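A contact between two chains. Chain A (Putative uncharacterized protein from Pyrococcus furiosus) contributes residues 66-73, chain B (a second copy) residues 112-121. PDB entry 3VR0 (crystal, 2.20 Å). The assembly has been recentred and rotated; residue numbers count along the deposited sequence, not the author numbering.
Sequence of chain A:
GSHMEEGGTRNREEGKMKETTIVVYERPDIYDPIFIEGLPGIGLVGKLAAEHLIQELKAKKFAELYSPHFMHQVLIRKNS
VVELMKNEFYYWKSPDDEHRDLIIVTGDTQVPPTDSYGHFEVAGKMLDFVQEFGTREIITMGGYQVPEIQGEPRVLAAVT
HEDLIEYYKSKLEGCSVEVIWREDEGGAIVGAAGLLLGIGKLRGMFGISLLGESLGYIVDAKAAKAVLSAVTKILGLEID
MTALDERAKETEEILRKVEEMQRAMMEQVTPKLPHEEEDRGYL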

# COMPACT_ATOMS: atom_id res chain seq x y z
N TYR A 66 15.10 -3.98 13.37
CA TYR A 66 14.20 -2.83 13.20
C TYR A 66 13.70 -2.80 11.76
O TYR A 66 14.40 -3.16 10.85
N SER A 67 12.49 -2.31 11.53
CA SER A 67 11.97 -2.31 10.20
C SER A 67 11.11 -1.09 9.93
O SER A 67 10.21 -0.77 10.73
N PRO A 68 11.29 -0.46 8.75
CA PRO A 68 10.42 0.67 8.39
C PRO A 68 9.06 0.15 7.89
O PRO A 68 8.16 0.96 7.52
N HIS A 69 8.87 -1.19 7.90
CA HIS A 69 7.57 -1.76 7.59
C HIS A 69 6.75 -2.00 8.86
O HIS A 69 5.56 -2.39 8.80
N PHE A 70 7.37 -1.83 10.01
CA PHE A 70 6.61 -1.90 11.25
C PHE A 70 5.79 -0.62 11.38
O PHE A 70 6.11 0.38 10.73
N MET A 71 4.77 -0.66 12.23
CA MET A 71 3.92 0.46 12.49
C MET A 71 4.76 1.70 12.88
O MET A 71 5.79 1.57 13.55
N HIS A 72 4.34 2.90 12.41
CA HIS A 72 5.14 4.11 12.53
C HIS A 72 4.99 4.79 13.89
O HIS A 72 4.49 5.93 13.99
N GLN A 73 5.44 4.09 14.93
CA GLN A 73 5.33 4.60 16.27
C GLN A 73 6.56 4.19 17.07
O GLN A 73 7.30 3.26 16.67
N PRO B 112 0.11 10.01 5.53
CA PRO B 112 -1.16 9.44 5.95
C PRO B 112 -1.02 8.19 6.84
O PRO B 112 0.00 7.49 6.79
N PRO B 113 -2.05 7.88 7.63
CA PRO B 113 -1.88 6.74 8.55
C PRO B 113 -1.66 5.38 7.87
O PRO B 113 -1.22 4.45 8.53
N THR B 114 -1.87 5.27 6.55
CA THR B 114 -1.84 3.97 5.83
C THR B 114 -0.49 3.61 5.18
O THR B 114 -0.36 2.54 4.57
N ASP B 115 0.50 4.50 5.28
CA ASP B 115 1.81 4.31 4.66
C ASP B 115 2.91 4.41 5.74
O ASP B 115 3.51 5.49 5.94
N SER B 116 3.19 3.31 6.44
CA SER B 116 4.18 3.40 7.50
C SER B 116 5.54 3.64 6.96
O SER B 116 6.31 4.43 7.53
N TYR B 117 5.88 2.95 5.88
CA TYR B 117 7.17 3.16 5.24
C TYR B 117 7.46 4.69 4.99
O TYR B 117 8.56 5.19 5.24
N GLY B 118 6.46 5.40 4.47
CA GLY B 118 6.57 6.85 4.20
C GLY B 118 6.95 7.68 5.42
O GLY B 118 7.78 8.59 5.31
N HIS B 119 6.36 7.37 6.59
CA HIS B 119 6.78 8.05 7.85
C HIS B 119 8.23 7.87 8.13
O HIS B 119 8.90 8.80 8.49
N PHE B 120 8.72 6.63 7.98
CA PHE B 120 10.12 6.34 8.24
C PHE B 120 10.98 7.11 7.26
O PHE B 120 12.00 7.66 7.62
N GLU B 121 10.55 7.21 6.01
CA GLU B 121 11.44 7.81 5.06
C GLU B 121 11.46 9.36 5.21
O GLU B 121 12.53 9.96 5.19

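A helix that begins at an interface can use its first turn to read an irregular loop on the partner chain, and the contact between residues 112-121 of chain B and 66-73 of chain A illustrates the principle. The two surfaces bury 506 Å² in total, and a single hydrogen bond crosses between the stretches.

On chain B the stretch opens with a type I turn from Pro B112 to Asp B115. Pro B113 contributes mainly backbone: its O lies 3.3 Å from CE1 of His A72, near the plane of the imidazole. Thr B114 (p) and Asp B115 (t) point away. The latter serves the helix instead, its OD1 accepting from Gly B118 N at 3.0 Å as an N-cap.

Ser B116, chi1 m, points toward chain A and supplies the polar centre of the contact. Its OG is 2.7 Å from ND1 of His A72, a nearly linear hydrogen bond in which either atom could be the donor. His A72 adopts the p rotamer and also points inward, and it is the most extensively covered residue of either stretch. The same serine's CB sits 3.5 Å from Phe A70 O.

The CA-to-CB bond of Tyr B117 (chi1 t) points sideways relative to chain A. Its CE1 packs 3.9 Å from CG of Pro A68, and its CD1 lies 4.1 Å from NE2 of His A69, over one face of that imidazole. The CB of His A69 (m) points away, yet its ring end comes back toward the tyrosine. The CA of Tyr B117 also makes a CA-H...O contact with Pro A68 O at 3.3 Å.

Gly B118 has no side chain, and a CB there would clash with Asp B115 OD2. His B119 (m) points toward chain A and forms an offset stack with His A72, with planes only 3° from parallel and centroids 3.6 Å apart. Their NE2 atoms approach to 3.3 Å without hydrogen bonding; NE2 of His B119 instead donates to Pro B112 O at 3.1 Å, which ties the stacking ring to its own turn.

Phe B120 (m) completes the inward-facing surface. Pro A68 CA sits over its face, 3.6 Å from the ring centroid, a CH-pi contact, while CB of Pro A68 meets CB of Phe B120 at 3.6 Å. Pro A68 therefore touches both aromatic side chains, Tyr B117 and Phe B120. Glu B121 ends the stretch with its side chain leading away. A gold ion also touches this region.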

# COMPACT_ATOMS: atom_id res chain seq x y z
CB TYR A 66 14.95 -1.50 13.47
CG TYR A 66 15.47 -1.39 14.90
CD1 TYR A 66 14.66 -0.88 15.92
CD2 TYR A 66 16.75 -1.80 15.23
CE1 TYR A 66 15.14 -0.78 17.29
CE2 TYR A 66 17.25 -1.68 16.57
CZ TYR A 66 16.43 -1.16 17.57
OH TYR A 66 16.91 -1.06 18.87
CB SER A 67 11.09 -3.56 9.95
OG SER A 67 10.65 -3.55 8.61
CB PRO A 68 11.22 1.39 7.29
CG PRO A 68 12.09 0.24 6.64
CD PRO A 68 12.43 -0.65 7.85
CB HIS A 69 7.72 -3.07 6.81
CG HIS A 69 8.22 -2.87 5.41
ND1 HIS A 69 7.37 -2.61 4.36
CD2 HIS A 69 9.47 -2.80 4.90
CE1 HIS A 69 8.07 -2.44 3.25
NE2 HIS A 69 9.35 -2.55 3.55
CB PHE A 70 7.53 -2.03 12.47
CG PHE A 70 8.25 -3.37 12.58
CD1 PHE A 70 7.73 -4.55 11.98
CD2 PHE A 70 9.40 -3.48 13.40
CE1 PHE A 70 8.40 -5.79 12.14
CE2 PHE A 70 10.06 -4.72 13.58
CZ PHE A 70 9.57 -5.87 12.93
CB MET A 71 2.89 0.03 13.55
CG MET A 71 2.03 1.16 14.11
SD MET A 71 1.01 1.99 12.83
CE MET A 71 0.67 3.50 13.81
CB HIS A 72 4.84 5.11 11.39
CG HIS A 72 3.38 5.39 11.21
ND1 HIS A 72 2.53 4.53 10.54
CD2 HIS A 72 2.61 6.43 11.61
CE1 HIS A 72 1.31 5.03 10.56
NE2 HIS A 72 1.33 6.19 11.19
CB GLN A 73 4.05 4.06 16.90
CG GLN A 73 4.12 2.54 17.22
CD GLN A 73 2.74 1.99 17.60
OE1 GLN A 73 1.72 2.65 17.43
NE2 GLN A 73 2.71 0.78 18.08
CB PRO B 112 -1.84 9.05 4.62
CG PRO B 112 -1.16 9.92 3.60
CD PRO B 112 0.25 10.00 4.06
CB PRO B 113 -3.18 6.75 9.39
CG PRO B 113 -4.16 7.68 8.58
CD PRO B 113 -3.26 8.67 7.91
CB THR B 114 -2.91 3.96 4.66
OG1 THR B 114 -2.73 5.13 3.85
CG2 THR B 114 -4.39 3.94 5.21
CB ASP B 115 1.99 5.46 3.65
CG ASP B 115 3.29 5.36 2.91
OD1 ASP B 115 4.03 4.36 3.16
OD2 ASP B 115 3.54 6.25 2.05
CB SER B 116 4.14 2.18 8.42
OG SER B 116 2.92 2.22 9.20
CB TYR B 117 7.21 2.37 3.91
CG TYR B 117 8.58 2.42 3.31
CD1 TYR B 117 9.56 1.50 3.70
CD2 TYR B 117 8.92 3.41 2.35
CE1 TYR B 117 10.86 1.56 3.18
CE2 TYR B 117 10.22 3.48 1.83
CZ TYR B 117 11.18 2.54 2.24
OH TYR B 117 12.49 2.57 1.75
CB HIS B 119 6.00 7.52 9.02
CG HIS B 119 4.56 7.89 8.98
ND1 HIS B 119 4.09 9.03 9.58
CD2 HIS B 119 3.50 7.29 8.40
CE1 HIS B 119 2.78 9.13 9.37
NE2 HIS B 119 2.40 8.09 8.65
CB PHE B 120 10.41 4.82 8.16
CG PHE B 120 10.02 4.08 9.45
CD1 PHE B 120 10.95 3.95 10.50
CD2 PHE B 120 8.75 3.54 9.60
CE1 PHE B 120 10.61 3.32 11.71
CE2 PHE B 120 8.40 2.90 10.79
CZ PHE B 120 9.33 2.81 11.86
CB GLU B 121 11.16 7.28 3.66
CG GLU B 121 10.40 8.15 2.79
CD GLU B 121 11.29 8.75 1.76
OE1 GLU B 121 10.83 9.51 0.90
OE2 GLU B 121 12.48 8.43 1.81